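Local atomic coordinates of protein F-112 (Sulfolobus virus-like particle ssv1, PDB entry 2VQC), a protein that is essential for virus function and, as a winged-helix protein, probably acts by binding DNA. Residues S13-A17 against N48-A52; I19-I23 against I35-F39; G28-E33 against K72-W77. All blocks are in the same frame, centred on the assembly; numbering follows the deposited sequence.

Contact 1. Residues S13-A17 against N48-A52; sequences SYKMA and NIQRA
A17 and A52 meet methyl to methyl, CB to CB at 3.8 Å, at a point where two helices come close. The axes of 13-17 and 48-52 approach to 7.9 Å and cross at -70°, a spacing that suits the small side chains between them. The A52 methyl points at helix 13-17 and rests against its backbone, with CB 3.7 Å from S13 O and 3.9 Å from Y14 CA. The Y14 ring itself touches that methyl through CD1 alone, at an oblique angle, and then leans on I56 one turn further along the same helix.

I49 fills the other half of the seam by dividing its two branches. CG2 is anti to the backbone N and lies over the backbone of A17, whereas CG1, beside N (chi1 -65°), carries CD1 to 3.6 Å from CB of the selenomethionine M16. The two side chains cross obliquely, and M16 uses only its CB and CG here; bends at chi2 and chi3 lead its selenium away, and the side chain also packs on L11 and F39. In the winged-helix fold this is the first helix, 13-27, lying across 43-59, the second helix of the helix-turn-helix and the one that reads DNA in many relatives.

Polar groups gather where S13 faces N48. S13 OG sits 3.4 Å from N48 CB and makes no hydrogen bond across the seam. The N48 amide turns outward instead, and its OD1 takes a weak bond from R51 NH2 at 3.2 Å with an N-H...O angle of 129°; R51 folds back so that N48 CA lies above the rim of one guanidinium face.

Contact 2. Residues I19-I23 against I35-F39; sequences IMYKI and ILAQF
The selenomethionine M20 and F39 approach from opposite directions and make the tight half of this contact. M20 SE lies 4.3 Å from the centroid of the F39 ring, 45° off the ring normal, an oblique Met-aromatic contact. Its methyl CE is modelled implausibly close to the ring, so the exact position of that group is doubtful. M20 CG, beside the backbone N (chi1 -63°), also reaches I35 CG1 at 4.0 Å; the bends at chi2 and chi3 then carry SE to the ring. I19 meets the same ring at its edge: its CB lies near the ring plane, 4.1 Å from F39 CZ.

These long side chains bridge a wide gap, since the axes of 19-23 and 35-39 stay 11.6 Å apart and run at 110° to each other. The pair joins the first helix of the winged-helix fold to 32-39, the first helix of the helix-turn-helix. F39 and I35 also pack against 43-59, while M20 and I23 rest on L30 of the short strand.

Toward solvent the contact thins out around Q38. Its CG is anti to the backbone N and lies 4.0 Å above one face of the F39 ring, over its centre; the same Q38 CG is 3.9 Å from M20 SE. The chain then bends at chi2 and brings the amide of this exposed glutamine to I23, whose CD1 touches both CD and OE1 of Q38 at 3.6 Å.

Contact 3. Residues G28-E33 against K72-W77; sequences GELTLE and KTTFKW
E29 and L30 pair antiparallel with K76 and F75, the short first strand of the winged-helix sheet running along the central strand 73-77 of the wing hairpin. L30 and F75 form a hydrogen-bonded pair, L30 N to F75 O at 2.9 Å and F75 N to L30 O at 2.8 Å. From the turn before the strand, G28 O accepts a third bond from W77 N at 2.9 Å. G28, with phi 93°, ends helix 13-27 and turns the chain into the strand. E29 and K76 are the non-hydrogen-bonded pair between these bonds. L30 and F75 point to the opposite face and into the core, where both reach L24.

The E29 side chain passes diagonally over T74 of the neighbouring strand. CB stands 3.9 Å from F75 O, and CG comes closer, touching F75 O and T74 CG2 at 3.5 Å each. From CG the chain is extended, so CD passes the same methyl and OE2 ends 3.6 Å from T74 CG2. The tip thus lies on a methyl, with K76 NZ of opposite charge nearby but not in contact, consistent with a weak, long-range attraction. The T74 methyl is within reach because CG2 is anti to its backbone N; T31 CG2 packs alongside it, pointing the same way.

Beyond the strand the pairing opens as T31 takes the N-cap position of helix 32-39. T31 OG1 donates to E33 OE1 at 2.8 Å, from 42° out of the carboxylate plane, while D34 accepts a bond from T31 N, one half of a capping box. The other oxygen, E33 OE2, forms a salt bridge to K72 NZ on its syn side, modelled rather short. A water spans the widened gap, accepting from L32 N and donating to T73 O.

Overall arrangement
Contacts 1 and 2 share helix 13-27, which packs on 43-59 in the first and on 32-39 in the second, spanning both arms of the helix-turn-helix. They meet where F39 reaches M16 and I49. Neither has a hydrogen bond between its segments: contact 1 brings axes close over alanines, contact 2 fills a wider gap with long side chains. Contact 3 is backbone-bonded, with charged side chains on one face and a salt bridge beyond the strand. L30 against M20 and I23, and W77 edge-to-face with Y21, tie it to helix 13-27. All three are partly buried; contact 1 has no exposed residue among those that touch, whereas contacts 2 and 3 run out to Q38, E29 and E33.

Contact 1. Residues S13-A17 against N48-A52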
loop_
_atom_site.group_PDB
_atom_site.type_symbol
_atom_site.label_atom_id
_atom_site.label_comp_id
_atom_site.label_asym_id
_atom_site.label_seq_id
_atom_site.Cartn_x
_atom_site.Cartn_y
_atom_site.Cartn_z
ATOM N N SER A 13 8.203 -7.396 4.727
ATOM C CA SER A 13 7.153 -6.771 3.909
ATOM C C SER A 13 6.145 -5.990 4.742
ATOM O O SER A 13 5.650 -4.941 4.308
ATOM C CB SER A 13 6.405 -7.826 3.093
ATOM O OG SER A 13 7.228 -8.356 2.070
ATOM N N TYR A 14 5.841 -6.505 5.931
ATOM C CA TYR A 14 4.879 -5.865 6.818
ATOM C C TYR A 14 5.394 -4.532 7.360
ATOM O O TYR A 14 4.663 -3.542 7.347
ATOM C CB TYR A 14 4.493 -6.793 7.970
ATOM C CG TYR A 14 3.294 -6.295 8.736
ATOM C CD1 TYR A 14 1.999 -6.548 8.285
ATOM C CD2 TYR A 14 3.451 -5.554 9.908
ATOM C CE1 TYR A 14 0.894 -6.084 8.983
ATOM C CE2 TYR A 14 2.350 -5.083 10.614
ATOM C CZ TYR A 14 1.077 -5.353 10.148
ATOM O OH TYR A 14 -0.014 -4.889 10.851
ATOM N N LYS A 15 6.638 -4.511 7.836
ATOM C CA LYS A 15 7.261 -3.268 8.304
ATOM C C LYS A 15 7.306 -2.202 7.204
ATOM O O LYS A 15 7.115 -1.013 7.478
ATOM C CB LYS A 15 8.677 -3.519 8.819
ATOM C CG LYS A 15 8.749 -4.268 10.134
ATOM C CD LYS A 15 10.202 -4.466 10.546
ATOM C CE LYS A 15 10.346 -5.252 11.840
ATOM N NZ LYS A 15 11.780 -5.493 12.155
HETATM N N MSE A 16 7.544 -2.636 5.965
HETATM C CA MSE A 16 7.576 -1.731 4.814
HETATM C C MSE A 16 6.189 -1.181 4.529
HETATM O O MSE A 16 6.037 -0.017 4.155
HETATM C CB MSE A 16 8.056 -2.453 3.549
HETATM C CG MSE A 16 9.307 -3.294 3.692
HETATM SE SE MSE A 16 10.931 -2.284 3.609
HETATM C CE MSE A 16 10.868 -1.459 5.394
ATOM N N ALA A 17 5.184 -2.044 4.674
ATOM C CA ALA A 17 3.794 -1.671 4.427
ATOM C C ALA A 17 3.293 -0.660 5.449
ATOM O O ALA A 17 2.491 0.210 5.109
ATOM C CB ALA A 17 2.906 -2.900 4.425
ATOM N N ASN A 48 4.968 -7.760 -2.909
ATOM C CA ASN A 48 4.960 -8.354 -1.565
ATOM C C ASN A 48 4.530 -7.326 -0.528
ATOM O O ASN A 48 3.771 -7.637 0.387
ATOM C CB ASN A 48 6.336 -8.917 -1.183
ATOM C CG ASN A 48 6.734 -10.122 -2.012
ATOM O OD1 ASN A 48 5.894 -10.926 -2.416
ATOM N ND2 ASN A 48 8.034 -10.262 -2.259
ATOM N N ILE A 49 5.021 -6.100 -0.685
ATOM C CA ILE A 49 4.665 -5.001 0.213
ATOM C C ILE A 49 3.198 -4.622 0.022
ATOM O O ILE A 49 2.473 -4.431 1.000
ATOM C CB ILE A 49 5.578 -3.765 0.000
ATOM C CG1 ILE A 49 7.023 -4.097 0.395
ATOM C CG2 ILE A 49 5.072 -2.569 0.811
ATOM C CD1 ILE A 49 8.054 -3.053 -0.035
ATOM N N GLN A 50 2.765 -4.526 -1.233
ATOM C CA GLN A 50 1.367 -4.236 -1.544
ATOM C C GLN A 50 0.423 -5.256 -0.912
ATOM O O GLN A 50 -0.647 -4.903 -0.418
ATOM C CB GLN A 50 1.144 -4.213 -3.056
ATOM C CG GLN A 50 -0.308 -4.024 -3.447
ATOM C CD GLN A 50 -0.483 -3.694 -4.907
ATOM O OE1 GLN A 50 -0.234 -2.565 -5.330
ATOM N NE2 GLN A 50 -0.925 -4.674 -5.689
ATOM N N ARG A 51 0.814 -6.525 -0.940
ATOM C CA ARG A 51 0.020 -7.574 -0.313
ATOM C C ARG A 51 -0.102 -7.360 1.203
ATOM O O ARG A 51 -1.181 -7.540 1.772
ATOM C CB ARG A 51 0.612 -8.947 -0.625
ATOM C CG ARG A 51 -0.292 -10.085 -0.242
ATOM C CD ARG A 51 0.051 -11.354 -0.999
ATOM N NE ARG A 51 1.362 -11.900 -0.638
ATOM C CZ ARG A 51 2.411 -12.022 -1.457
ATOM N NH1 ARG A 51 2.359 -11.631 -2.732
ATOM N NH2 ARG A 51 3.539 -12.553 -0.992
ATOM N N ALA A 52 0.997 -6.961 1.846
ATOM C CA ALA A 52 0.982 -6.675 3.287
ATOM C C ALA A 52 0.213 -5.380 3.594
ATOM O O ALA A 52 -0.464 -5.281 4.621
ATOM C CB ALA A 52 2.399 -6.607 3.838
#

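Contact 2. Residues I19-I23 against I35-F39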
loop_
_atom_site.group_PDB
_atom_site.type_symbol
_atom_site.label_atom_id
_atom_site.label_comp_id
_atom_site.label_asym_id
_atom_site.label_seq_id
_atom_site.Cartn_x
_atom_site.Cartn_y
_atom_site.Cartn_z
ATOM N N ILE A 19 5.126 1.637 6.719
ATOM C CA ILE A 19 5.672 2.907 6.229
ATOM C C ILE A 19 4.729 3.477 5.170
ATOM O O ILE A 19 4.375 4.656 5.217
ATOM C CB ILE A 19 7.103 2.753 5.664
ATOM C CG1 ILE A 19 8.059 2.273 6.764
ATOM C CG2 ILE A 19 7.614 4.077 5.082
ATOM C CD1 ILE A 19 9.448 1.945 6.270
HETATM N N MSE A 20 4.303 2.628 4.240
HETATM C CA MSE A 20 3.400 3.061 3.178
HETATM C C MSE A 20 2.039 3.493 3.724
HETATM O O MSE A 20 1.424 4.401 3.182
HETATM C CB MSE A 20 3.199 1.954 2.141
HETATM C CG MSE A 20 4.447 1.533 1.370
HETATM SE SE MSE A 20 5.475 2.987 0.525
HETATM C CE MSE A 20 6.390 3.539 2.095
ATOM N N TYR A 21 1.579 2.851 4.794
ATOM C CA TYR A 21 0.256 3.139 5.346
ATOM C C TYR A 21 0.164 4.575 5.864
ATOM O O TYR A 21 -0.849 5.251 5.655
ATOM C CB TYR A 21 -0.096 2.157 6.463
ATOM C CG TYR A 21 -1.541 2.232 6.904
ATOM C CD1 TYR A 21 -2.561 1.778 6.071
ATOM C CD2 TYR A 21 -1.890 2.746 8.150
ATOM C CE1 TYR A 21 -3.885 1.835 6.455
ATOM C CE2 TYR A 21 -3.220 2.805 8.550
ATOM C CZ TYR A 21 -4.214 2.343 7.691
ATOM O OH TYR A 21 -5.538 2.387 8.054
ATOM N N LYS A 22 1.212 5.049 6.529
ATOM C CA LYS A 22 1.215 6.437 6.975
ATOM C C LYS A 22 1.499 7.429 5.843
ATOM O O LYS A 22 1.084 8.583 5.919
ATOM C CB LYS A 22 2.129 6.654 8.184
ATOM C CG LYS A 22 3.582 6.430 7.977
ATOM C CD LYS A 22 4.287 6.672 9.300
ATOM C CE LYS A 22 5.764 6.404 9.182
ATOM N NZ LYS A 22 6.500 6.668 10.457
ATOM N N ILE A 23 2.168 6.976 4.786
ATOM C CA ILE A 23 2.277 7.772 3.561
ATOM C C ILE A 23 0.904 7.895 2.869
ATOM O O ILE A 23 0.592 8.931 2.270
ATOM C CB ILE A 23 3.358 7.199 2.608
ATOM C CG1 ILE A 23 4.740 7.411 3.237
ATOM C CG2 ILE A 23 3.284 7.862 1.223
ATOM C CD1 ILE A 23 5.910 6.935 2.401
ATOM N N ILE A 35 4.870 2.725 -4.225
ATOM C CA ILE A 35 5.738 1.844 -3.445
ATOM C C ILE A 35 7.095 1.706 -4.139
ATOM O O ILE A 35 8.143 1.746 -3.491
ATOM C CB ILE A 35 5.091 0.449 -3.259
ATOM C CG1 ILE A 35 3.759 0.575 -2.495
ATOM C CG2 ILE A 35 6.052 -0.497 -2.542
ATOM C CD1 ILE A 35 2.972 -0.728 -2.379
ATOM N N LEU A 36 7.058 1.542 -5.460
ATOM C CA LEU A 36 8.268 1.454 -6.278
ATOM C C LEU A 36 9.117 2.726 -6.198
ATOM O O LEU A 36 10.340 2.646 -6.130
ATOM C CB LEU A 36 7.907 1.156 -7.740
ATOM C CG LEU A 36 7.450 -0.281 -8.020
ATOM C CD1 LEU A 36 6.644 -0.368 -9.309
ATOM C CD2 LEU A 36 8.642 -1.216 -8.083
ATOM N N ALA A 37 8.464 3.887 -6.201
ATOM C CA ALA A 37 9.162 5.173 -6.170
ATOM C C ALA A 37 9.727 5.456 -4.786
ATOM O O ALA A 37 10.854 5.927 -4.649
ATOM C CB ALA A 37 8.235 6.309 -6.605
ATOM N N GLN A 38 8.940 5.167 -3.760
ATOM C CA GLN A 38 9.373 5.396 -2.383
ATOM C C GLN A 38 10.628 4.594 -2.022
ATOM O O GLN A 38 11.581 5.145 -1.471
ATOM C CB GLN A 38 8.237 5.057 -1.411
ATOM C CG GLN A 38 8.590 5.211 0.067
ATOM C CD GLN A 38 8.972 6.616 0.448
ATOM O OE1 GLN A 38 8.423 7.578 -0.083
ATOM N NE2 GLN A 38 9.901 6.748 1.397
ATOM N N PHE A 39 10.623 3.304 -2.345
ATOM C CA PHE A 39 11.674 2.388 -1.896
ATOM C C PHE A 39 12.782 2.102 -2.919
ATOM O O PHE A 39 13.885 1.694 -2.531
ATOM C CB PHE A 39 11.044 1.072 -1.431
ATOM C CG PHE A 39 10.202 1.202 -0.182
ATOM C CD1 PHE A 39 10.708 1.813 0.960
ATOM C CD2 PHE A 39 8.906 0.690 -0.143
ATOM C CE1 PHE A 39 9.937 1.917 2.119
ATOM C CE2 PHE A 39 8.133 0.791 1.014
ATOM C CZ PHE A 39 8.652 1.406 2.142
#

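Contact 3. Residues G28-E33 against K72-W77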
loop_
_atom_site.group_PDB
_atom_site.type_symbol
_atom_site.label_atom_id
_atom_site.label_comp_id
_atom_site.label_asym_id
_atom_site.label_seq_id
_atom_site.Cartn_x
_atom_site.Cartn_y
_atom_site.Cartn_z
ATOM N N GLY A 28 -3.304 10.468 0.608
ATOM C CA GLY A 28 -4.716 10.240 0.286
ATOM C C GLY A 28 -4.979 9.036 -0.604
ATOM O O GLY A 28 -6.067 8.461 -0.562
ATOM N N GLU A 29 -3.986 8.650 -1.403
ATOM C CA GLU A 29 -4.154 7.598 -2.401
ATOM C C GLU A 29 -2.795 6.963 -2.722
ATOM O O GLU A 29 -1.782 7.664 -2.772
ATOM C CB GLU A 29 -4.793 8.197 -3.662
ATOM C CG GLU A 29 -5.689 7.235 -4.445
ATOM C CD GLU A 29 -6.784 7.936 -5.259
ATOM O OE1 GLU A 29 -6.899 9.180 -5.201
ATOM O OE2 GLU A 29 -7.545 7.231 -5.960
ATOM N N LEU A 30 -2.775 5.642 -2.918
ATOM C CA LEU A 30 -1.541 4.912 -3.252
ATOM C C LEU A 30 -1.783 3.823 -4.290
ATOM O O LEU A 30 -2.819 3.160 -4.272
ATOM C CB LEU A 30 -0.915 4.249 -2.015
ATOM C CG LEU A 30 -0.200 5.089 -0.956
ATOM C CD1 LEU A 30 0.322 4.159 0.121
ATOM C CD2 LEU A 30 0.933 5.913 -1.526
ATOM N N THR A 31 -0.805 3.653 -5.179
ATOM C CA THR A 31 -0.745 2.533 -6.118
ATOM C C THR A 31 0.641 1.881 -6.041
ATOM O O THR A 31 1.535 2.381 -5.356
ATOM C CB THR A 31 -1.010 2.985 -7.564
ATOM O OG1 THR A 31 0.044 3.855 -8.009
ATOM C CG2 THR A 31 -2.351 3.705 -7.663
ATOM N N LEU A 32 0.818 0.771 -6.749
ATOM C CA LEU A 32 2.095 0.058 -6.728
ATOM C C LEU A 32 3.255 0.980 -7.118
ATOM O O LEU A 32 4.337 0.886 -6.538
ATOM C CB LEU A 32 2.058 -1.183 -7.634
ATOM C CG LEU A 32 3.244 -2.144 -7.452
ATOM C CD1 LEU A 32 3.104 -2.955 -6.171
ATOM C CD2 LEU A 32 3.386 -3.062 -8.647
ATOM N N GLU A 33 3.020 1.881 -8.074
ATOM C CA GLU A 33 4.049 2.839 -8.511
ATOM C C GLU A 33 4.594 3.703 -7.380
ATOM O O GLU A 33 5.776 4.064 -7.393
ATOM C CB GLU A 33 3.527 3.758 -9.624
ATOM C CG GLU A 33 3.243 3.052 -10.954
ATOM C CD GLU A 33 1.829 2.504 -11.060
ATOM O OE1 GLU A 33 1.184 2.264 -10.019
ATOM O OE2 GLU A 33 1.363 2.310 -12.194
ATOM N N LYS A 72 -6.155 -1.264 -11.974
ATOM C CA LYS A 72 -5.131 -1.491 -10.951
ATOM C C LYS A 72 -5.675 -1.328 -9.529
ATOM O O LYS A 72 -6.647 -0.605 -9.300
ATOM C CB LYS A 72 -3.947 -0.533 -11.143
ATOM C CG LYS A 72 -4.299 0.936 -10.965
ATOM C CD LYS A 72 -3.424 1.842 -11.813
ATOM C CE LYS A 72 -1.945 1.652 -11.537
ATOM N NZ LYS A 72 -1.158 2.666 -12.278
ATOM N N THR A 73 -5.022 -2.004 -8.585
ATOM C CA THR A 73 -5.311 -1.849 -7.159
ATOM C C THR A 73 -4.898 -0.457 -6.687
ATOM O O THR A 73 -3.769 -0.015 -6.929
ATOM C CB THR A 73 -4.558 -2.899 -6.311
ATOM O OG1 THR A 73 -4.885 -4.219 -6.769
ATOM C CG2 THR A 73 -4.914 -2.768 -4.830
ATOM N N THR A 74 -5.822 0.226 -6.017
ATOM C CA THR A 74 -5.579 1.570 -5.510
ATOM C C THR A 74 -6.068 1.666 -4.072
ATOM O O THR A 74 -7.221 1.356 -3.782
ATOM C CB THR A 74 -6.310 2.635 -6.362
ATOM O OG1 THR A 74 -6.031 2.423 -7.753
ATOM C CG2 THR A 74 -5.876 4.045 -5.963
ATOM N N PHE A 75 -5.186 2.093 -3.177
ATOM C CA PHE A 75 -5.534 2.303 -1.781
ATOM C C PHE A 75 -5.989 3.742 -1.613
ATOM O O PHE A 75 -5.346 4.662 -2.115
ATOM C CB PHE A 75 -4.330 2.005 -0.888
ATOM C CG PHE A 75 -3.804 0.611 -1.049
ATOM C CD1 PHE A 75 -4.301 -0.422 -0.273
ATOM C CD2 PHE A 75 -2.839 0.323 -2.008
ATOM C CE1 PHE A 75 -3.827 -1.723 -0.433
ATOM C CE2 PHE A 75 -2.362 -0.973 -2.176
ATOM C CZ PHE A 75 -2.859 -1.998 -1.384
ATOM N N LYS A 76 -7.105 3.932 -0.919
ATOM C CA LYS A 76 -7.651 5.261 -0.683
ATOM C C LYS A 76 -7.872 5.500 0.804
ATOM O O LYS A 76 -8.439 4.658 1.501
ATOM C CB LYS A 76 -8.965 5.442 -1.443
ATOM C CG LYS A 76 -9.569 6.833 -1.295
ATOM C CD LYS A 76 -10.637 7.100 -2.340
ATOM C CE LYS A 76 -11.094 8.549 -2.302
ATOM N NZ LYS A 76 -11.962 8.891 -3.470
ATOM N N TRP A 77 -7.412 6.653 1.277
ATOM C CA TRP A 77 -7.657 7.091 2.643
ATOM C C TRP A 77 -9.072 7.681 2.729
ATOM O O TRP A 77 -9.393 8.627 2.014
ATOM C CB TRP A 77 -6.615 8.135 3.053
ATOM C CG TRP A 77 -6.609 8.413 4.513
ATOM C CD1 TRP A 77 -7.135 9.500 5.143
ATOM C CD2 TRP A 77 -6.065 7.575 5.537
ATOM N NE1 TRP A 77 -6.945 9.396 6.498
ATOM C CE2 TRP A 77 -6.289 8.223 6.768
ATOM C CE3 TRP A 77 -5.409 6.337 5.535
ATOM C CZ2 TRP A 77 -5.876 7.678 7.988
ATOM C CZ3 TRP A 77 -4.995 5.797 6.746
ATOM C CH2 TRP A 77 -5.232 6.467 7.954
HETATM O O HOH W 1 -1.385 -0.894 -7.443
#